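Local coordinates for protein P43 (Trichuris muris, PDB 6QIX) that is the major secreted protein of a whipworm parasite, tethers to matrix and inhibits interleukin-13 function, at residues A[108-119]-A[157-167]; A[218-226]-A[311-321]. One frame throughout, in Å; residues are numbered along the deposited sequence.

Interaction 1 (108-119 with 157-167) closes before interaction 2 (218-226 with 311-321) opens, so the two follow one another in series along the chain. Their centres lie about 19 Å apart, and each is about 18 Å from the centre of the chain. Interaction 1 belongs to a three-stranded antiparallel sheet rich in disulfides; interaction 2 sets a loop after helix 205-216 against helix 315-325 and the link that precedes it. They meet where Arg318 NH2 lies 3.2 Å from Cys157 O, a probable but weak hydrogen bond. Helix 292-310 packs on Lys113, His116 and Leu117 of interaction 1 and on Met313, Arg318 and Tyr321 of interaction 2, so both contacts lie against one helix.

Interaction 1: residues A[108-119]-A[157-167]; sequences ICTLPKLPHLGC and CIEKDGMCKCC
Cys109 and Leu111 pair their backbones with Cys166 and Cys164, each residue both giving and accepting one hydrogen bond. The Leu111 N to Cys164 O bond measures 2.8 Å with an N-H...O angle of 167°. Strand 109-112 thus runs antiparallel to strand 163-168, which in turn forms a hairpin with strand 155-160 through a type I' turn from Lys160 to Met163.

Covalent links reinforce this small three-stranded antiparallel sheet, ordered 109-112, 163-168, 155-160. Cys119 SG joins Cys164 SG at 2.0 Å with a chi3 of -87°, tying the chain beyond the edge strand back to the central one, while Cys157-Cys166 staples the hairpin itself. Cys109 and Cys167 are bonded to Cys74 and Cys180 elsewhere in the chain.

Apolar contacts form on both faces. On the one shared by Cys109 and Cys164, Leu111 CD1 rests 3.9 Å from Cys166 SG. On the Thr110 and Lys165 side, Ile108, its CG1 anti to the backbone N (chi1 -166°), lays CD1 against Lys165 CB and 3.8 Å from Cys167 SG.

Polar side chains add two bonds. On the face opposite Leu111, Thr110 and Lys165 lie side by side, and Lys165 NZ donates to Thr110 OG1 at 2.9 Å. At the edge, beside the turn, Lys113 NZ forms a salt bridge with Glu159 OE2, also at 2.9 Å, arriving from well above the carboxylate plane. A water accepts from Lys113 N and donates to Gly162 O.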
loop_
_atom_site.group_PDB
_atom_site.type_symbol
_atom_site.label_atom_id
_atom_site.label_comp_id
_atom_site.label_asym_id
_atom_site.label_seq_id
_atom_site.Cartn_x
_atom_site.Cartn_y
_atom_site.Cartn_z
ATOM N N ILE A 108 8.896 19.238 -13.048
ATOM C CA ILE A 108 7.880 18.188 -12.921
ATOM C C ILE A 108 8.443 16.821 -13.307
ATOM O O ILE A 108 9.265 16.690 -14.219
ATOM C CB ILE A 108 6.625 18.548 -13.745
ATOM C CG1 ILE A 108 5.446 17.645 -13.357
ATOM C CG2 ILE A 108 6.899 18.469 -15.224
ATOM C CD1 ILE A 108 4.071 18.211 -13.638
ATOM N N CYS A 109 8.007 15.786 -12.577
ATOM C CA CYS A 109 8.401 14.415 -12.877
ATOM C C CYS A 109 7.596 13.898 -14.062
ATOM O O CYS A 109 6.365 13.982 -14.075
ATOM C CB CYS A 109 8.179 13.489 -11.657
ATOM S SG CYS A 109 9.255 13.888 -10.257
ATOM N N THR A 110 8.278 13.275 -15.008
ATOM C CA THR A 110 7.629 12.540 -16.088
ATOM C C THR A 110 7.928 11.050 -15.898
ATOM O O THR A 110 9.096 10.645 -15.938
ATOM C CB THR A 110 8.127 13.004 -17.454
ATOM O OG1 THR A 110 7.836 14.407 -17.620
ATOM C CG2 THR A 110 7.426 12.181 -18.532
ATOM N N LEU A 111 6.882 10.254 -15.722
ATOM C CA LEU A 111 6.980 8.837 -15.398
ATOM C C LEU A 111 6.076 8.013 -16.302
ATOM O O LEU A 111 5.065 8.508 -16.802
ATOM C CB LEU A 111 6.578 8.591 -13.923
ATOM C CG LEU A 111 7.501 9.200 -12.894
ATOM C CD1 LEU A 111 6.878 9.262 -11.508
ATOM C CD2 LEU A 111 8.774 8.385 -12.895
ATOM N N PRO A 112 6.429 6.743 -16.547
ATOM C CA PRO A 112 5.546 5.882 -17.344
ATOM C C PRO A 112 4.292 5.491 -16.589
ATOM O O PRO A 112 4.276 5.417 -15.348
ATOM C CB PRO A 112 6.408 4.642 -17.626
ATOM C CG PRO A 112 7.291 4.543 -16.409
ATOM C CD PRO A 112 7.621 6.021 -16.051
ATOM N N LYS A 113 3.240 5.202 -17.344
ATOM C CA LYS A 113 2.075 4.560 -16.741
ATOM C C LYS A 113 2.441 3.167 -16.257
ATOM O O LYS A 113 3.188 2.460 -16.924
ATOM C CB LYS A 113 0.930 4.473 -17.740
ATOM C CG LYS A 113 0.452 5.860 -18.160
ATOM C CD LYS A 113 -0.317 5.845 -19.465
ATOM C CE LYS A 113 -1.580 5.042 -19.336
ATOM N NZ LYS A 113 -2.561 5.467 -20.345
ATOM N N LEU A 114 1.892 2.764 -15.086
ATOM C CA LEU A 114 2.125 1.415 -14.537
ATOM C C LEU A 114 1.077 0.439 -15.058
ATOM O O LEU A 114 -0.105 0.799 -15.173
ATOM C CB LEU A 114 2.079 1.439 -12.997
ATOM C CG LEU A 114 3.016 2.473 -12.378
ATOM C CD1 LEU A 114 2.809 2.623 -10.868
ATOM C CD2 LEU A 114 4.439 2.112 -12.730
ATOM N N PRO A 115 1.465 -0.815 -15.333
ATOM C CA PRO A 115 0.478 -1.821 -15.757
ATOM C C PRO A 115 -0.699 -1.883 -14.791
ATOM O O PRO A 115 -0.517 -1.985 -13.576
ATOM C CB PRO A 115 1.279 -3.139 -15.770
ATOM C CG PRO A 115 2.729 -2.716 -15.934
ATOM C CD PRO A 115 2.848 -1.308 -15.332
ATOM N N HIS A 116 -1.913 -1.744 -15.337
ATOM C CA HIS A 116 -3.145 -1.918 -14.568
ATOM C C HIS A 116 -3.450 -0.769 -13.632
ATOM O O HIS A 116 -4.624 -0.494 -13.364
ATOM C CB HIS A 116 -3.088 -3.211 -13.740
ATOM C CG HIS A 116 -2.746 -4.407 -14.562
ATOM N ND1 HIS A 116 -3.568 -4.874 -15.557
ATOM C CD2 HIS A 116 -1.656 -5.201 -14.569
ATOM C CE1 HIS A 116 -2.996 -5.901 -16.155
ATOM N NE2 HIS A 116 -1.831 -6.120 -15.577
ATOM N N LEU A 117 -2.419 -0.144 -13.068
ATOM C CA LEU A 117 -2.625 0.916 -12.076
ATOM C C LEU A 117 -2.577 2.318 -12.691
ATOM O O LEU A 117 -3.005 3.300 -12.046
ATOM C CB LEU A 117 -1.568 0.793 -10.969
ATOM C CG LEU A 117 -1.883 -0.057 -9.743
ATOM C CD1 LEU A 117 -2.485 -1.385 -10.017
ATOM C CD2 LEU A 117 -0.577 -0.217 -8.886
ATOM N N GLY A 118 -2.042 2.448 -13.900
ATOM C CA GLY A 118 -1.991 3.769 -14.514
ATOM C C GLY A 118 -1.037 4.664 -13.753
ATOM O O GLY A 118 0.071 4.254 -13.400
ATOM N N CYS A 119 -1.450 5.893 -13.441
ATOM C CA CYS A 119 -0.555 6.785 -12.711
ATOM C C CYS A 119 -0.721 6.488 -11.221
ATOM O O CYS A 119 -1.345 7.229 -10.450
ATOM C CB CYS A 119 -0.825 8.241 -13.094
ATOM S SG CYS A 119 -0.455 8.507 -14.899
ATOM N N CYS A 157 -0.210 12.836 -9.168
ATOM C CA CYS A 157 0.045 12.587 -10.583
ATOM C C CYS A 157 -1.189 12.835 -11.419
ATOM O O CYS A 157 -2.302 12.503 -11.005
ATOM C CB CYS A 157 0.495 11.139 -10.847
ATOM S SG CYS A 157 1.935 10.609 -9.935
ATOM N N ILE A 158 -0.982 13.390 -12.620
ATOM C CA ILE A 158 -2.015 13.439 -13.647
ATOM C C ILE A 158 -1.450 12.751 -14.880
ATOM O O ILE A 158 -0.239 12.652 -15.064
ATOM C CB ILE A 158 -2.479 14.874 -13.987
ATOM C CG1 ILE A 158 -1.322 15.663 -14.605
ATOM C CG2 ILE A 158 -2.962 15.550 -12.728
ATOM C CD1 ILE A 158 -1.707 17.046 -15.127
ATOM N N GLU A 159 -2.338 12.278 -15.727
ATOM C CA GLU A 159 -1.949 11.652 -16.992
ATOM C C GLU A 159 -1.991 12.673 -18.123
ATOM O O GLU A 159 -2.971 13.392 -18.263
ATOM C CB GLU A 159 -2.888 10.491 -17.290
ATOM C CG GLU A 159 -2.463 9.666 -18.507
ATOM C CD GLU A 159 -3.424 8.538 -18.820
ATOM O OE1 GLU A 159 -4.049 8.017 -17.866
ATOM O OE2 GLU A 159 -3.532 8.179 -20.026
ATOM N N LYS A 160 -0.920 12.742 -18.913
ATOM C CA LYS A 160 -0.868 13.603 -20.088
ATOM C C LYS A 160 -0.203 12.828 -21.226
ATOM O O LYS A 160 0.945 12.400 -21.088
ATOM C CB LYS A 160 -0.073 14.867 -19.814
ATOM C CG LYS A 160 -0.722 15.831 -18.796
ATOM C CD LYS A 160 -2.142 16.255 -19.184
ATOM C CE LYS A 160 -2.335 17.741 -19.085
ATOM N NZ LYS A 160 -3.636 18.191 -19.667
ATOM N N ASP A 161 -0.954 12.646 -22.305
ATOM C CA ASP A 161 -0.511 12.064 -23.568
ATOM C C ASP A 161 0.292 10.781 -23.354
ATOM O O ASP A 161 1.376 10.604 -23.895
ATOM C CB ASP A 161 0.279 13.083 -24.395
ATOM C CG ASP A 161 0.473 12.623 -25.840
ATOM O OD1 ASP A 161 -0.414 11.918 -26.366
ATOM O OD2 ASP A 161 1.514 12.967 -26.438
ATOM N N GLY A 162 -0.269 9.877 -22.562
ATOM C CA GLY A 162 0.264 8.536 -22.371
ATOM C C GLY A 162 1.370 8.425 -21.355
ATOM O O GLY A 162 1.998 7.355 -21.243
ATOM N N MET A 163 1.629 9.497 -20.609
ATOM C CA MET A 163 2.645 9.527 -19.580
ATOM C C MET A 163 2.021 10.096 -18.305
ATOM O O MET A 163 0.927 10.662 -18.332
ATOM C CB MET A 163 3.842 10.372 -20.044
ATOM C CG MET A 163 4.560 9.846 -21.303
ATOM S SD MET A 163 5.306 8.243 -21.007
ATOM C CE MET A 163 6.613 8.604 -19.841
ATOM N N CYS A 164 2.736 9.938 -17.192
ATOM C CA CYS A 164 2.325 10.499 -15.912
ATOM C C CYS A 164 3.185 11.703 -15.574
ATOM O O CYS A 164 4.413 11.654 -15.707
ATOM C CB CYS A 164 2.425 9.462 -14.792
ATOM S SG CYS A 164 1.496 7.944 -15.176
ATOM N N LYS A 165 2.534 12.782 -15.128
ATOM C CA LYS A 165 3.206 14.002 -14.678
ATOM C C LYS A 165 2.946 14.155 -13.192
ATOM O O LYS A 165 1.779 14.201 -12.778
ATOM C CB LYS A 165 2.695 15.245 -15.425
ATOM C CG LYS A 165 2.815 15.107 -16.973
ATOM C CD LYS A 165 4.289 15.058 -17.379
ATOM C CE LYS A 165 4.374 14.946 -18.885
ATOM N NZ LYS A 165 5.727 15.266 -19.413
ATOM N N CYS A 166 4.017 14.190 -12.393
ATOM C CA CYS A 166 3.876 14.056 -10.933
ATOM C C CYS A 166 4.679 15.098 -10.176
ATOM O O CYS A 166 5.793 15.440 -10.577
ATOM C CB CYS A 166 4.329 12.707 -10.447
ATOM S SG CYS A 166 3.489 11.265 -11.209
ATOM N N CYS A 167 4.116 15.564 -9.054
ATOM C CA CYS A 167 4.735 16.484 -8.118
ATOM C C CYS A 167 4.413 15.930 -6.728
ATOM O O CYS A 167 3.446 15.187 -6.582
ATOM C CB CYS A 167 4.172 17.920 -8.255
ATOM S SG CYS A 167 4.211 18.629 -9.858
HETATM O O HOH W 1 3.393 5.329 -20.200
#

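Interaction 2: residues A[218-226]-A[311-321]; sequences VHKEPDGYE and KHMPHWKRDGY
Tyr225 and Tyr321 form the tightly packed part of this contact, an edge-to-face (T-shaped) pair with ring centroids 5.7 Å apart and planes at 80°. The edge of Tyr225 is turned to the face of Tyr321, with Tyr225 CD2 at 4.0 Å from Tyr321 CD1. A CH-pi contact adds to it: Tyr225 CB stands 4.1 Å from the centroid of the Tyr321 ring and only 7° off its normal, hence over the middle of the face. The CG of Tyr225 is anti to its own N (chi1 163°), which carries the ring past that face and leaves CB above it. Met313, extended beyond CG, reaches the same CB with its methyl, CE, at 4.0 Å. Phe304 of helix 292-310 meets Tyr225 edge-to-face and Phe260 does the same with Tyr321, extending the aromatic cluster.

The hydrogen bonds between the segments are weak. Tyr225 N points at Tyr321 OH across 3.5 Å, fairly straight but long. Inside 218-226, by contrast, Lys220 NZ donates firmly to Tyr225 O at 2.8 Å, from well above the carbonyl plane.

Toward solvent the contact thins. Lys311 NZ makes a weak hydrogen bond to Asp223 O, and the carboxylates of Glu221 and Asp223 approach Lys317 NZ without closing a salt bridge, so any attraction is probably diffuse. Residues 219-223 are poorly ordered, in keeping with this sparse hold.

The type I turn from Glu221 to Gly224, with Tyr225 after it, packs on Lys311, Met313 and Tyr321, around the short link that leaves helix 292-310 through a Schellman motif (His312 as C-prime) and enters helix 315-325 at Pro314, its N-cap.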
loop_
_atom_site.group_PDB
_atom_site.type_symbol
_atom_site.label_atom_id
_atom_site.label_comp_id
_atom_site.label_asym_id
_atom_site.label_seq_id
_atom_site.Cartn_x
_atom_site.Cartn_y
_atom_site.Cartn_z
ATOM N N VAL A 218 -20.299 4.758 6.245
ATOM C CA VAL A 218 -20.277 5.526 5.010
ATOM C C VAL A 218 -21.313 4.975 4.045
ATOM O O VAL A 218 -21.872 3.901 4.249
ATOM C CB VAL A 218 -18.896 5.523 4.339
ATOM C CG1 VAL A 218 -17.892 6.132 5.267
ATOM C CG2 VAL A 218 -18.481 4.117 3.965
ATOM N N HIS A 219 -21.513 5.714 2.948
ATOM C CA HIS A 219 -22.540 5.455 1.942
ATOM C C HIS A 219 -21.916 5.202 0.571
ATOM O O HIS A 219 -20.776 5.584 0.297
ATOM C CB HIS A 219 -23.511 6.651 1.814
ATOM C CG HIS A 219 -23.941 7.227 3.129
ATOM N ND1 HIS A 219 -23.102 7.972 3.933
ATOM C CD2 HIS A 219 -25.122 7.150 3.790
ATOM C CE1 HIS A 219 -23.749 8.332 5.028
ATOM N NE2 HIS A 219 -24.975 7.846 4.967
ATOM N N LYS A 220 -22.682 4.564 -0.308
ATOM C CA LYS A 220 -22.303 4.486 -1.719
ATOM C C LYS A 220 -22.777 5.773 -2.380
ATOM O O LYS A 220 -23.960 5.927 -2.683
ATOM C CB LYS A 220 -22.907 3.258 -2.391
ATOM C CG LYS A 220 -22.774 3.215 -3.928
ATOM C CD LYS A 220 -21.513 3.886 -4.478
ATOM C CE LYS A 220 -20.222 3.292 -3.889
ATOM N NZ LYS A 220 -19.067 4.251 -3.877
ATOM N N GLU A 221 -21.855 6.702 -2.593
ATOM C CA GLU A 221 -22.178 7.943 -3.278
ATOM C C GLU A 221 -22.719 7.627 -4.667
ATOM O O GLU A 221 -22.131 6.801 -5.377
ATOM C CB GLU A 221 -20.934 8.818 -3.384
ATOM C CG GLU A 221 -21.211 10.307 -3.334
ATOM C CD GLU A 221 -19.932 11.131 -3.335
ATOM O OE1 GLU A 221 -19.933 12.240 -2.749
ATOM O OE2 GLU A 221 -18.926 10.663 -3.920
ATOM N N PRO A 222 -23.816 8.255 -5.096
ATOM C CA PRO A 222 -24.397 7.885 -6.400
ATOM C C PRO A 222 -23.402 7.977 -7.541
ATOM O O PRO A 222 -23.466 7.187 -8.491
ATOM C CB PRO A 222 -25.550 8.882 -6.567
ATOM C CG PRO A 222 -25.197 10.034 -5.669
ATOM C CD PRO A 222 -24.487 9.419 -4.493
ATOM N N ASP A 223 -22.470 8.916 -7.464
ATOM C CA ASP A 223 -21.383 9.044 -8.423
ATOM C C ASP A 223 -20.174 8.179 -8.082
ATOM O O ASP A 223 -19.188 8.207 -8.824
ATOM C CB ASP A 223 -20.927 10.506 -8.490
ATOM C CG ASP A 223 -20.810 11.144 -7.097
ATOM O OD1 ASP A 223 -19.816 11.861 -6.827
ATOM O OD2 ASP A 223 -21.729 10.918 -6.273
ATOM N N GLY A 224 -20.224 7.409 -6.992
ATOM C CA GLY A 224 -19.020 6.829 -6.440
ATOM C C GLY A 224 -18.609 5.524 -7.094
ATOM O O GLY A 224 -19.290 4.948 -7.942
ATOM N N TYR A 225 -17.448 5.046 -6.686
ATOM C CA TYR A 225 -16.905 3.801 -7.203
ATOM C C TYR A 225 -17.085 2.669 -6.202
ATOM O O TYR A 225 -16.955 2.873 -4.989
ATOM C CB TYR A 225 -15.420 3.963 -7.512
ATOM C CG TYR A 225 -14.712 2.648 -7.648
ATOM C CD1 TYR A 225 -14.830 1.906 -8.805
ATOM C CD2 TYR A 225 -13.931 2.142 -6.619
ATOM C CE1 TYR A 225 -14.198 0.706 -8.928
ATOM C CE2 TYR A 225 -13.291 0.950 -6.749
ATOM C CZ TYR A 225 -13.442 0.217 -7.888
ATOM O OH TYR A 225 -12.791 -1.005 -8.000
ATOM N N GLU A 226 -17.326 1.467 -6.733
ATOM C CA GLU A 226 -17.502 0.241 -5.966
ATOM C C GLU A 226 -16.964 -0.909 -6.802
ATOM O O GLU A 226 -17.401 -1.076 -7.944
ATOM C CB GLU A 226 -18.987 0.041 -5.634
ATOM C CG GLU A 226 -19.252 -1.073 -4.709
ATOM C CD GLU A 226 -20.715 -1.168 -4.310
ATOM O OE1 GLU A 226 -21.214 -0.301 -3.560
ATOM O OE2 GLU A 226 -21.368 -2.120 -4.749
ATOM N N LYS A 311 -15.340 8.793 -14.808
ATOM C CA LYS A 311 -16.013 9.635 -13.821
ATOM C C LYS A 311 -15.239 10.921 -13.529
ATOM O O LYS A 311 -15.591 11.653 -12.586
ATOM C CB LYS A 311 -16.250 8.826 -12.532
ATOM C CG LYS A 311 -17.043 7.551 -12.787
ATOM C CD LYS A 311 -17.956 7.151 -11.625
ATOM C CE LYS A 311 -19.379 6.833 -12.125
ATOM N NZ LYS A 311 -20.292 6.508 -11.003
ATOM N N HIS A 312 -14.189 11.194 -14.315
ATOM C CA HIS A 312 -13.390 12.405 -14.199
ATOM C C HIS A 312 -12.884 12.641 -12.785
ATOM O O HIS A 312 -12.990 13.748 -12.237
ATOM C CB HIS A 312 -14.201 13.597 -14.679
ATOM C CG HIS A 312 -15.042 13.290 -15.877
ATOM N ND1 HIS A 312 -14.533 13.283 -17.157
ATOM C CD2 HIS A 312 -16.356 12.982 -15.991
ATOM C CE1 HIS A 312 -15.500 12.984 -18.009
ATOM N NE2 HIS A 312 -16.615 12.790 -17.326
ATOM N N MET A 313 -12.261 11.606 -12.206
ATOM C CA MET A 313 -11.809 11.731 -10.836
ATOM C C MET A 313 -10.533 12.553 -10.757
ATOM O O MET A 313 -9.557 12.242 -11.443
ATOM C CB MET A 313 -11.525 10.373 -10.232
ATOM C CG MET A 313 -12.727 9.480 -10.056
ATOM S SD MET A 313 -12.241 8.102 -8.981
ATOM C CE MET A 313 -13.881 7.345 -8.868
ATOM N N PRO A 314 -10.492 13.586 -9.932
ATOM C CA PRO A 314 -9.213 14.243 -9.650
ATOM C C PRO A 314 -8.282 13.308 -8.909
ATOM O O PRO A 314 -8.716 12.321 -8.283
ATOM C CB PRO A 314 -9.587 15.446 -8.780
ATOM C CG PRO A 314 -10.899 15.159 -8.242
ATOM C CD PRO A 314 -11.599 14.167 -9.167
ATOM N N HIS A 315 -6.983 13.651 -8.957
ATOM C CA HIS A 315 -5.983 12.715 -8.427
ATOM C C HIS A 315 -6.246 12.386 -6.949
ATOM O O HIS A 315 -6.038 11.238 -6.529
ATOM C CB HIS A 315 -4.525 13.205 -8.635
ATOM C CG HIS A 315 -4.228 14.562 -8.087
ATOM N ND1 HIS A 315 -4.048 14.803 -6.744
ATOM C CD2 HIS A 315 -4.043 15.753 -8.711
ATOM C CE1 HIS A 315 -3.828 16.095 -6.557
ATOM N NE2 HIS A 315 -3.794 16.689 -7.739
ATOM N N TRP A 316 -6.726 13.351 -6.159
ATOM C CA TRP A 316 -6.893 13.100 -4.713
ATOM C C TRP A 316 -8.017 12.102 -4.449
ATOM O O TRP A 316 -7.973 11.314 -3.477
ATOM C CB TRP A 316 -7.144 14.413 -3.955
ATOM C CG TRP A 316 -8.392 15.183 -4.382
ATOM C CD1 TRP A 316 -8.462 16.243 -5.285
ATOM C CD2 TRP A 316 -9.727 14.952 -3.931
ATOM N NE1 TRP A 316 -9.765 16.645 -5.431
ATOM C CE2 TRP A 316 -10.560 15.881 -4.604
ATOM C CE3 TRP A 316 -10.303 14.042 -3.014
ATOM C CZ2 TRP A 316 -11.949 15.928 -4.394
ATOM C CZ3 TRP A 316 -11.660 14.074 -2.803
ATOM C CH2 TRP A 316 -12.488 15.042 -3.499
ATOM N N LYS A 317 -9.015 12.103 -5.320
ATOM C CA LYS A 317 -10.126 11.185 -5.177
ATOM C C LYS A 317 -9.757 9.804 -5.713
ATOM O O LYS A 317 -10.034 8.786 -5.059
ATOM C CB LYS A 317 -11.355 11.753 -5.870
ATOM C CG LYS A 317 -12.597 10.886 -5.689
ATOM C CD LYS A 317 -13.802 11.419 -6.426
ATOM C CE LYS A 317 -14.166 12.811 -5.987
ATOM N NZ LYS A 317 -15.641 13.018 -6.049
ATOM N N ARG A 318 -9.127 9.755 -6.905
ATOM C CA ARG A 318 -8.599 8.485 -7.413
ATOM C C ARG A 318 -7.687 7.813 -6.385
ATOM O O ARG A 318 -7.794 6.605 -6.127
ATOM C CB ARG A 318 -7.844 8.755 -8.713
ATOM C CG ARG A 318 -7.342 7.523 -9.473
ATOM C CD ARG A 318 -5.901 7.059 -9.037
ATOM N NE ARG A 318 -4.973 8.184 -8.990
ATOM C CZ ARG A 318 -4.435 8.775 -10.048
ATOM N NH1 ARG A 318 -4.711 8.347 -11.265
ATOM N NH2 ARG A 318 -3.662 9.841 -9.893
ATOM N N ASP A 319 -6.756 8.578 -5.811
ATOM C CA ASP A 319 -5.805 8.019 -4.853
ATOM C C ASP A 319 -6.523 7.490 -3.615
ATOM O O ASP A 319 -6.190 6.407 -3.081
ATOM C CB ASP A 319 -4.783 9.092 -4.461
ATOM C CG ASP A 319 -3.802 9.428 -5.598
ATOM O OD1 ASP A 319 -3.734 8.593 -6.544
ATOM O OD2 ASP A 319 -3.092 10.485 -5.520
ATOM N N GLY A 320 -7.521 8.223 -3.150
ATOM C CA GLY A 320 -8.223 7.778 -1.957
ATOM C C GLY A 320 -8.919 6.451 -2.161
ATOM O O GLY A 320 -8.845 5.584 -1.309
ATOM N N TYR A 321 -9.624 6.282 -3.297
ATOM C CA TYR A 321 -10.223 4.996 -3.603
ATOM C C TYR A 321 -9.150 3.936 -3.788
ATOM O O TYR A 321 -9.294 2.790 -3.316
ATOM C CB TYR A 321 -11.080 5.088 -4.863
ATOM C CG TYR A 321 -12.473 5.625 -4.669
ATOM C CD1 TYR A 321 -13.411 4.963 -3.881
ATOM C CD2 TYR A 321 -12.866 6.808 -5.290
ATOM C CE1 TYR A 321 -14.686 5.461 -3.712
ATOM C CE2 TYR A 321 -14.146 7.326 -5.119
ATOM C CZ TYR A 321 -15.049 6.642 -4.345
ATOM O OH TYR A 321 -16.328 7.150 -4.185
#